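Local atomic coordinates of BvnE (PDB entry 6U9I), a protein that acts as a stereoselective semipinacolase (pinacolase-type isomerase) in the fungal assembly of brevianamide. Residues 49-52 against 53-56; 104-108 against 109-113; 134-138 against 139-143. One frame throughout, in Å; residues are numbered along the deposited sequence. Where two conformers were deposited one is given.

Interaction 1. Residues 49-52 against 53-56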
ATOM      1  N   PRO A  49       2.376   2.707  11.584  1.00 16.82           N
ATOM      2  CA  PRO A  49       2.461   3.693  10.503  1.00 17.53           C
ATOM      3  C   PRO A  49       3.630   3.388   9.579  1.00 17.27           C
ATOM      4  O   PRO A  49       4.687   2.918  10.007  1.00 18.42           O
ATOM      5  CB  PRO A  49       2.657   5.027  11.237  1.00 19.13           C
ATOM      6  CG  PRO A  49       2.243   4.763  12.655  1.00 22.73           C
ATOM      7  CD  PRO A  49       2.557   3.320  12.911  1.00 21.78           C
ATOM      8  N   ALA A  50       3.418   3.646   8.296  1.00 15.55           N
ATOM      9  CA  ALA A  50       4.434   3.482   7.269  1.00 13.63           C
ATOM     10  C   ALA A  50       4.218   4.583   6.250  1.00 18.09           C
ATOM     11  O   ALA A  50       3.132   5.167   6.195  1.00 15.33           O
ATOM     12  CB  ALA A  50       4.353   2.099   6.600  1.00 14.35           C
ATOM     13  N   PRO A  51       5.232   4.910   5.436  1.00 15.21           N
ATOM     14  CA  PRO A  51       6.588   4.359   5.341  1.00 15.82           C
ATOM     15  C   PRO A  51       7.464   4.740   6.529  1.00 15.92           C
ATOM     16  O   PRO A  51       7.072   5.585   7.334  1.00 18.61           O
ATOM     17  CB  PRO A  51       7.129   4.981   4.046  1.00 17.86           C
ATOM     18  CG  PRO A  51       6.388   6.276   3.916  1.00 20.27           C
ATOM     19  CD  PRO A  51       4.987   5.944   4.412  1.00 16.30           C
ATOM     20  N   ARG A  52       8.634   4.108   6.622  1.00 17.33           N
ATOM     21  CA  ARG A  52       9.545   4.368   7.735  1.00 17.99           C
ATOM     22  C   ARG A  52       9.963   5.829   7.819  1.00 21.18           C
ATOM     23  O   ARG A  52      10.278   6.324   8.914  1.00 22.40           O
ATOM     24  CB  ARG A  52      10.791   3.505   7.593  1.00 19.98           C
ATOM     25  CG  ARG A  52      10.615   2.057   7.900  1.00 25.58           C
ATOM     26  CD  ARG A  52      11.984   1.526   8.268  1.00 28.91           C
ATOM     27  NE  ARG A  52      12.050   0.080   8.253  1.00 28.60           N
ATOM     28  CZ  ARG A  52      13.193  -0.593   8.286  1.00 24.29           C
ATOM     29  NH1 ARG A  52      14.344   0.066   8.326  1.00 27.90           N
ATOM     30  NH2 ARG A  52      13.176  -1.912   8.275  1.00 29.88           N
ATOM     31  N   SER A  53      10.008   6.526   6.682  1.00 20.25           N
ATOM     32  CA  SER A  53      10.471   7.908   6.671  1.00 22.51           C
ATOM     33  C   SER A  53       9.604   8.835   7.521  1.00 22.64           C
ATOM     34  O   SER A  53      10.078   9.894   7.942  1.00 23.14           O
ATOM     35  CB  SER A  53      10.536   8.421   5.237  1.00 24.37           C
ATOM     36  OG  SER A  53       9.232   8.540   4.688  1.00 26.96           O
ATOM     37  N   LEU A  54       8.345   8.476   7.785  1.00 17.20           N
ATOM     38  CA  LEU A  54       7.528   9.303   8.665  1.00 21.53           C
ATOM     39  C   LEU A  54       8.031   9.279  10.101  1.00 21.83           C
ATOM     40  O   LEU A  54       7.713  10.196  10.867  1.00 24.90           O
ATOM     41  CB  LEU A  54       6.070   8.846   8.633  1.00 20.96           C
ATOM     42  CG  LEU A  54       5.362   9.156   7.322  1.00 22.65           C
ATOM     43  CD1 LEU A  54       4.002   8.478   7.298  1.00 26.21           C
ATOM     44  CD2 LEU A  54       5.238  10.668   7.158  1.00 24.70           C
ATOM     45  N   GLY A  55       8.769   8.241  10.477  1.00 21.54           N
ATOM     46  CA  GLY A  55       9.445   8.185  11.763  1.00 23.65           C
ATOM     47  C   GLY A  55       8.597   7.762  12.942  1.00 30.34           C
ATOM     48  O   GLY A  55       9.029   7.944  14.091  1.00 24.47           O
ATOM     49  N   PHE A  56       7.419   7.189  12.710  1.00 21.96           N
ATOM     50  CA  PHE A  56       6.508   6.809  13.782  1.00 24.47           C
ATOM     51  C   PHE A  56       6.658   5.335  14.139  1.00 24.06           C
ATOM     52  O   PHE A  56       6.650   4.472  13.256  1.00 25.14           O
ATOM     53  CB  PHE A  56       5.061   7.106  13.376  1.00 19.17           C
ATOM     54  CG  PHE A  56       4.788   8.567  13.167  1.00 31.42           C
ATOM     55  CD1 PHE A  56       4.835   9.451  14.232  1.00 37.21           C
ATOM     56  CD2 PHE A  56       4.491   9.058  11.905  1.00 33.16           C
ATOM     57  CE1 PHE A  56       4.586  10.803  14.043  1.00 36.41           C
ATOM     58  CE2 PHE A  56       4.243  10.409  11.709  1.00 32.89           C
ATOM     59  CZ  PHE A  56       4.292  11.281  12.781  1.00 37.48           C
TER
HETATM   60  O   HOH W   1       5.548   1.858  12.433  1.00 21.15           O
HETATM   61  O   HOH W   2       6.491   5.659  10.385  1.00 19.87           O
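Pro49 and Phe56 face each other across the base of a 3-10 turn that leads out of strand 45-50. The chain passes a cis peptide bond before Pro51, and the 3-10 residues Arg52, Ser53 and Leu54 then bring it back. CG of Pro49 rests 3.7 Å from CB of Phe56, the two side chains crossing at about a right angle; the ring itself leads away and has Leu54 O over one face, offset toward the rim. Two i to i+3 bonds build the turn: Leu54 N gives to Pro51 O over 3.2 Å, and Gly55 N to Arg52 O over 2.9 Å, each donor standing well above the carbonyl plane. Gly55 then continues the reversal with a positive phi of 82°.

Arg52 contributes mainly its backbone, since its side chain runs outward, extended from CG to NE, and reaches a bound PEG molecule. With chi1 at 68°, Ser53 OG sits between its own backbone N and carbonyl carbon, 3.7 Å from CG of Pro51. That hydroxyl is hydrogen-bonded to Asp137 of the second subunit, and Arg52 N bonds Glu115 of the same neighbour, placing the turn at the dimer interface. Inside the loop, CD1 of Leu54 lies 3.6 Å from Ala50 O, while Ser138 and Cys141 of helix 138-150 also touch this leucine. Water finishes the closure: one molecule accepts from Phe56 N and donates to Pro51 O, and another donates to both Pro49 O, 2.8 Å away, and Phe56 O, 3.0 Å away.

Interaction 2. Residues 104-108 against 109-113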
ATOM      1  N   TYR A 104     -11.228  11.301   4.329  1.00 20.89           N
ATOM      2  CA  TYR A 104     -11.699  12.671   4.225  1.00 22.68           C
ATOM      3  C   TYR A 104     -12.085  13.142   5.615  1.00 25.65           C
ATOM      4  O   TYR A 104     -12.708  12.397   6.378  1.00 23.71           O
ATOM      5  CB  TYR A 104     -12.899  12.776   3.264  1.00 25.13           C
ATOM      6  CG  TYR A 104     -13.625  14.108   3.305  1.00 27.95           C
ATOM      7  CD1 TYR A 104     -14.567  14.387   4.295  1.00 30.82           C
ATOM      8  CD2 TYR A 104     -13.378  15.085   2.348  1.00 33.23           C
ATOM      9  CE1 TYR A 104     -15.228  15.606   4.339  1.00 30.00           C
ATOM     10  CE2 TYR A 104     -14.044  16.301   2.380  1.00 34.47           C
ATOM     11  CZ  TYR A 104     -14.967  16.555   3.379  1.00 36.86           C
ATOM     12  OH  TYR A 104     -15.632  17.766   3.420  1.00 35.27           O
ATOM     13  N   ALA A 105     -11.724  14.380   5.937  1.00 25.82           N
ATOM     14  CA  ALA A 105     -12.189  14.986   7.175  1.00 23.29           C
ATOM     15  C   ALA A 105     -12.085  16.497   7.043  1.00 32.75           C
ATOM     16  O   ALA A 105     -11.485  17.021   6.102  1.00 26.76           O
ATOM     17  CB  ALA A 105     -11.401  14.489   8.383  1.00 25.81           C
ATOM     18  N   GLU A 106     -12.685  17.191   8.005  1.00 30.13           N
ATOM     19  CA  GLU A 106     -12.705  18.646   8.032  1.00 28.05           C
ATOM     20  C   GLU A 106     -12.007  19.095   9.303  1.00 27.56           C
ATOM     21  O   GLU A 106     -12.390  18.687  10.406  1.00 28.90           O
ATOM     22  CB  GLU A 106     -14.144  19.174   7.957  1.00 30.26           C
ATOM     23  CG  GLU A 106     -14.771  18.999   6.576  1.00 32.90           C
ATOM     24  CD  GLU A 106     -16.297  18.983   6.588  1.00 33.80           C
ATOM     25  OE1 GLU A 106     -16.899  19.351   7.619  1.00 37.74           O
ATOM     26  OE2 GLU A 106     -16.897  18.596   5.557  1.00 39.45           O
ATOM     27  N   ALA A 107     -10.963  19.893   9.147  1.00 28.38           N
ATOM     28  CA  ALA A 107     -10.151  20.360  10.257  1.00 29.44           C
ATOM     29  C   ALA A 107     -10.162  21.887  10.279  1.00 33.69           C
ATOM     30  O   ALA A 107     -10.748  22.533   9.409  1.00 36.28           O
ATOM     31  CB  ALA A 107      -8.731  19.800  10.144  1.00 33.47           C
ATOM     32  N   ALA A 108      -9.516  22.469  11.296  1.00 36.43           N
ATOM     33  CA  ALA A 108      -9.457  23.926  11.376  1.00 36.25           C
ATOM     34  C   ALA A 108      -8.726  24.507  10.172  1.00 39.67           C
ATOM     35  O   ALA A 108      -9.151  25.523   9.609  1.00 47.00           O
ATOM     36  CB  ALA A 108      -8.786  24.360  12.680  1.00 36.57           C
ATOM     37  N   CYS A 109      -7.642  23.861   9.739  1.00 40.09           N
ATOM     38  CA  CYS A 109      -6.873  24.341   8.596  1.00 40.12           C
ATOM     39  C   CYS A 109      -7.523  24.020   7.257  1.00 36.08           C
ATOM     40  O   CYS A 109      -6.936  24.330   6.216  1.00 45.07           O
ATOM     41  CB  CYS A 109      -5.453  23.761   8.622  1.00 45.95           C
ATOM     42  SG  CYS A 109      -5.342  21.993   8.211  1.00 47.51           S
ATOM     43  N   GLY A 110      -8.711  23.415   7.247  1.00 36.59           N
ATOM     44  CA  GLY A 110      -9.386  23.064   6.015  1.00 32.17           C
ATOM     45  C   GLY A 110      -9.555  21.559   5.878  1.00 30.55           C
ATOM     46  O   GLY A 110      -9.644  20.834   6.876  1.00 35.51           O
ATOM     47  N   LEU A 111      -9.583  21.099   4.631  1.00 33.22           N
ATOM     48  CA  LEU A 111      -9.842  19.694   4.345  1.00 30.47           C
ATOM     49  C   LEU A 111      -8.625  18.824   4.625  1.00 32.28           C
ATOM     50  O   LEU A 111      -7.479  19.229   4.402  1.00 28.50           O
ATOM     51  CB  LEU A 111     -10.265  19.517   2.891  1.00 33.29           C
ATOM     52  CG  LEU A 111     -11.582  20.188   2.515  1.00 36.75           C
ATOM     53  CD1 LEU A 111     -11.989  19.797   1.115  1.00 30.10           C
ATOM     54  CD2 LEU A 111     -12.658  19.808   3.520  1.00 33.25           C
ATOM     55  N   TYR A 112      -8.887  17.618   5.116  1.00 28.10           N
ATOM     56  CA  TYR A 112      -7.889  16.561   5.233  1.00 22.87           C
ATOM     57  C   TYR A 112      -8.286  15.462   4.258  1.00 27.78           C
ATOM     58  O   TYR A 112      -9.367  14.881   4.393  1.00 23.86           O
ATOM     59  CB  TYR A 112      -7.826  16.026   6.661  1.00 23.78           C
ATOM     60  CG  TYR A 112      -6.936  14.814   6.821  1.00 30.01           C
ATOM     61  CD1 TYR A 112      -5.559  14.952   6.935  1.00 30.01           C
ATOM     62  CD2 TYR A 112      -7.473  13.532   6.864  1.00 34.96           C
ATOM     63  CE1 TYR A 112      -4.734  13.849   7.091  1.00 34.47           C
ATOM     64  CE2 TYR A 112      -6.659  12.421   7.016  1.00 31.17           C
ATOM     65  CZ  TYR A 112      -5.291  12.585   7.122  1.00 31.08           C
ATOM     66  OH  TYR A 112      -4.475  11.484   7.274  1.00 39.52           O
ATOM     67  N   GLU A 113      -7.445  15.209   3.251  1.00 22.16           N
ATOM     68  CA  GLU A 113      -7.792  14.260   2.183  1.00 23.66           C
ATOM     69  C   GLU A 113      -6.567  13.394   1.898  1.00 29.79           C
ATOM     70  O   GLU A 113      -5.738  13.740   1.049  1.00 26.31           O
ATOM     71  CB  GLU A 113      -8.257  14.988   0.927  1.00 25.42           C
ATOM     72  CG  GLU A 113      -9.489  15.850   1.117  1.00 29.52           C
ATOM     73  CD  GLU A 113      -9.729  16.752  -0.074  1.00 39.47           C
ATOM     74  OE1 GLU A 113      -8.918  17.683  -0.292  1.00 37.52           O
ATOM     75  OE2 GLU A 113     -10.711  16.511  -0.801  1.00 33.26           O
TER
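This is a local contact at the protein surface, at the turn end of a beta hairpin in the mixed sheet: Ala105 and Ala107, near the end of strand 96-107, pair with Tyr112 and Gly110 at the start of strand 110-122. The short strand segments run antiparallel at 150°. Ala105 and Tyr112 form a hydrogen-bonded pair, with Tyr112 N reaching Ala105 O over 2.8 Å and Ala105 N bonded in return to Tyr112 O. Ala107 N meets Gly110 O, also at 2.8 Å, and Gly110 N closes the turn on Ala107 O over a longer 3.1 Å. At its phi and psi, Gly110 leaves no room for a CB beside the preceding carbonyl oxygen.

One face of the hairpin carries Glu106 and Leu111 side by side. CD2 of Leu111 is the shared point of touch, 3.8 Å from Glu106 CG and 3.6 Å from Tyr104 OH. With its CG opposite the backbone N (chi1 169°), Tyr104 turns its ring along this face of the hairpin, where the phenol OH gives a 2.6 Å bond to Glu106 OE2, which lies at the ring's edge in its plane and accepts on its anti lone pair. Glu106 OE1 is taken by Asn77, so both carboxylate oxygens are engaged. Glu113 lies beside the same ring, its CG 4.2 Å from Tyr104 CD2.

The opposite face holds Ala105, Ala107 and Tyr112, and meets helix 138-150: Ala107 touches Phe144, whose ring packs edge-to-face with Tyr112, and Tyr112 OH bonds Tyr116. With both Ala107-Gly110 bonds made and only Ala108 and Cys109 between them, this is a two-residue beta hairpin, here turning through a type I turn.

Interaction 3. Residues 134-138 against 139-143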
ATOM      1  N   GLU A 134      -0.395   0.764   8.173  1.00 15.54           N
ATOM      2  CA  GLU A 134      -1.065   1.881   7.508  0.51 16.29           C
ATOM      3  C   GLU A 134      -0.016   2.656   6.719  1.00 16.14           C
ATOM      4  O   GLU A 134       0.694   3.503   7.269  1.00 16.57           O
ATOM      5  CB  GLU A 134      -1.790   2.765   8.519  0.51 16.18           C
ATOM      6  CG  GLU A 134      -2.991   2.085   9.139  0.51 19.59           C
ATOM      7  CD  GLU A 134      -3.652   2.910  10.223  0.51 23.41           C
ATOM      8  OE1 GLU A 134      -3.063   3.925  10.656  0.51 24.25           O
ATOM      9  OE2 GLU A 134      -4.767   2.535  10.646  0.51 26.49           O
ATOM     10  N   PHE A 135       0.077   2.369   5.420  1.00 15.29           N
ATOM     11  CA  PHE A 135       1.059   3.009   4.543  1.00 12.34           C
ATOM     12  C   PHE A 135       0.407   4.251   3.937  1.00 15.65           C
ATOM     13  O   PHE A 135      -0.414   4.145   3.023  1.00 16.36           O
ATOM     14  CB  PHE A 135       1.510   2.020   3.469  1.00 15.49           C
ATOM     15  CG  PHE A 135       2.782   2.414   2.754  1.00 16.37           C
ATOM     16  CD1 PHE A 135       2.795   3.484   1.865  1.00 18.89           C
ATOM     17  CD2 PHE A 135       3.948   1.681   2.935  1.00 17.82           C
ATOM     18  CE1 PHE A 135       3.965   3.850   1.190  1.00 21.54           C
ATOM     19  CE2 PHE A 135       5.129   2.040   2.258  1.00 19.11           C
ATOM     20  CZ  PHE A 135       5.137   3.124   1.398  1.00 19.10           C
ATOM     21  N   ALA A 136       0.778   5.426   4.439  1.00 12.98           N
ATOM     22  CA  ALA A 136       0.137   6.684   4.078  1.00 18.19           C
ATOM     23  C   ALA A 136       0.850   7.372   2.916  1.00 18.11           C
ATOM     24  O   ALA A 136       1.994   7.057   2.570  1.00 17.34           O
ATOM     25  CB  ALA A 136       0.104   7.633   5.286  1.00 18.83           C
ATOM     26  N   ASP A 137       0.135   8.317   2.299  1.00 14.51           N
ATOM     27  CA  ASP A 137       0.718   9.331   1.418  1.00 16.24           C
ATOM     28  C   ASP A 137       1.567  10.245   2.298  1.00 17.43           C
ATOM     29  O   ASP A 137       1.044  11.126   2.987  1.00 19.32           O
ATOM     30  CB  ASP A 137      -0.406  10.086   0.709  1.00 16.02           C
ATOM     31  CG  ASP A 137       0.085  11.184  -0.244  1.00 17.15           C
ATOM     32  OD1 ASP A 137       1.243  11.648  -0.168  1.00 18.56           O
ATOM     33  OD2 ASP A 137      -0.735  11.617  -1.076  1.00 17.04           O
ATOM     34  N   SER A 138       2.882  10.017   2.313  1.00 15.57           N
ATOM     35  CA  SER A 138       3.717  10.702   3.295  1.00 14.95           C
ATOM     36  C   SER A 138       3.877  12.181   2.960  1.00 18.79           C
ATOM     37  O   SER A 138       3.954  13.021   3.866  1.00 19.90           O
ATOM     38  CB  SER A 138       5.081  10.018   3.375  1.00 17.27           C
ATOM     39  OG  SER A 138       5.600   9.809   2.066  1.00 18.49           O
ATOM     40  N   ASP A 139       3.955  12.521   1.669  1.00 16.77           N
ATOM     41  CA  ASP A 139       3.996  13.936   1.304  1.00 21.94           C
ATOM     42  C   ASP A 139       2.776  14.660   1.843  1.00 24.00           C
ATOM     43  O   ASP A 139       2.890  15.763   2.392  1.00 25.14           O
ATOM     44  CB  ASP A 139       4.078  14.116  -0.213  1.00 19.34           C
ATOM     45  CG  ASP A 139       4.059  15.588  -0.626  1.00 27.09           C
ATOM     46  OD1 ASP A 139       4.905  16.347  -0.118  1.00 26.18           O
ATOM     47  OD2 ASP A 139       3.195  15.991  -1.441  1.00 24.19           O
ATOM     48  N   TYR A 140       1.598  14.046   1.713  1.00 22.87           N
ATOM     49  CA  TYR A 140       0.401  14.686   2.234  1.00 22.62           C
ATOM     50  C   TYR A 140       0.473  14.812   3.749  1.00 23.53           C
ATOM     51  O   TYR A 140       0.067  15.836   4.311  1.00 26.37           O
ATOM     52  CB  TYR A 140      -0.855  13.921   1.814  1.00 22.43           C
ATOM     53  CG  TYR A 140      -2.081  14.746   2.088  1.00 22.99           C
ATOM     54  CD1 TYR A 140      -2.541  15.655   1.156  1.00 25.67           C
ATOM     55  CD2 TYR A 140      -2.742  14.660   3.307  1.00 26.76           C
ATOM     56  CE1 TYR A 140      -3.646  16.439   1.412  1.00 29.99           C
ATOM     57  CE2 TYR A 140      -3.847  15.433   3.571  1.00 27.60           C
ATOM     58  CZ  TYR A 140      -4.296  16.324   2.618  1.00 29.43           C
ATOM     59  OH  TYR A 140      -5.397  17.108   2.874  1.00 25.11           O
ATOM     60  N   CYS A 141       1.006  13.785   4.416  1.00 21.02           N
ATOM     61  CA  CYS A 141       1.163  13.803   5.868  1.00 23.70           C
ATOM     62  C   CYS A 141       2.010  14.990   6.314  1.00 30.22           C
ATOM     63  O   CYS A 141       1.663  15.708   7.261  1.00 26.33           O
ATOM     64  CB  CYS A 141       1.822  12.496   6.306  1.00 24.35           C
ATOM     65  SG  CYS A 141       0.633  11.149   6.460  1.00 25.15           S
ATOM     66  N   VAL A 142       3.148  15.183   5.651  1.00 25.63           N
ATOM     67  CA  VAL A 142       4.072  16.254   5.999  1.00 31.62           C
ATOM     68  C   VAL A 142       3.452  17.607   5.696  1.00 31.81           C
ATOM     69  O   VAL A 142       3.527  18.538   6.508  1.00 32.17           O
ATOM     70  CB  VAL A 142       5.400  16.061   5.246  1.00 27.99           C
ATOM     71  CG1 VAL A 142       6.335  17.222   5.526  1.00 32.41           C
ATOM     72  CG2 VAL A 142       6.055  14.737   5.638  1.00 28.26           C
ATOM     73  N   LYS A 143       2.825  17.737   4.528  1.00 24.71           N
ATOM     74  CA  LYS A 143       2.185  18.996   4.172  1.00 27.66           C
ATOM     75  C   LYS A 143       1.041  19.322   5.123  1.00 36.86           C
ATOM     76  O   LYS A 143       0.842  20.487   5.487  1.00 35.38           O
ATOM     77  CB  LYS A 143       1.693  18.943   2.729  1.00 26.50           C
ATOM     78  CG  LYS A 143       2.816  18.937   1.709  1.00 29.85           C
ATOM     79  CD  LYS A 143       2.293  19.301   0.342  1.00 34.44           C
ATOM     80  CE  LYS A 143       3.343  19.107  -0.737  1.00 34.61           C
ATOM     81  NZ  LYS A 143       4.739  19.191  -0.224  1.00 33.79           N
TER
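Asp137 O accepts from Cys141 N at 3.0 Å and Ser138 O from Val142 N at 2.9 Å, with Asp137 alone between strand 129-136 and helix 138-150. Asp137 is the N-cap. Its carboxylate is swung with CG trans to the backbone N (chi1 180°), which brings OD1 back over the helix start to take the N-H of Tyr140 at 3.1 Å. The bond is fairly straight at the hydrogen, 163°, but arrives from above the carboxylate plane, 64° out of it. The same carboxylate lies against the Tyr140 side chain, with Asp137 CG 3.6 Å from Tyr140 CB and the two side chains crossing at about a right angle.

The cap is also part of the dimer interface. Asp137 OD1 is hydrogen-bonded to Ser138 OG of the second subunit and OD2 to Ser53 OG of that subunit; the Ser138 hydroxyl also meets Asp139 N of this chain, the reciprocal bonds being made in the other direction. The amide dipoles at the helix start would probably help hold the negative charge there. With an alanine here the carboxylate is gone, and Tyr140 N would probably lose its cap while Ser138 OG and Ser53 OG of the second subunit would be left without this partner.

Beneath the cap, Cys141 points back to the strand, its SG 3.7 Å from Ala136 CB, and so packs the helix's first turn on the end of the strand. One turn along the surface of the helix, Lys143 NZ reaches back to Asp139 and forms a salt bridge with OD1, on the syn lone pair, at 2.9 Å.

Interactions 1, 2 and 3 come in series along the chain and all reach the same mixed sheet. Interactions 1 and 3 are neighbours, their centres 9 Å apart: strands 45-50 and 129-136 run parallel, joined through Ala50 N to Glu134 O and Ala50 O to Ala136 N. Both also meet the second subunit, so the turn and the helix start together form part of the dimer interface. Interaction 2 lies about 14 Å, centre to centre, from interaction 3 and 21 Å from interaction 1, which it does not touch. Strand 110-122 adjoins strand 129-136, and Tyr140 OH bonds Glu113 N at 2.8 Å, linking helix 138-150 to the hairpin.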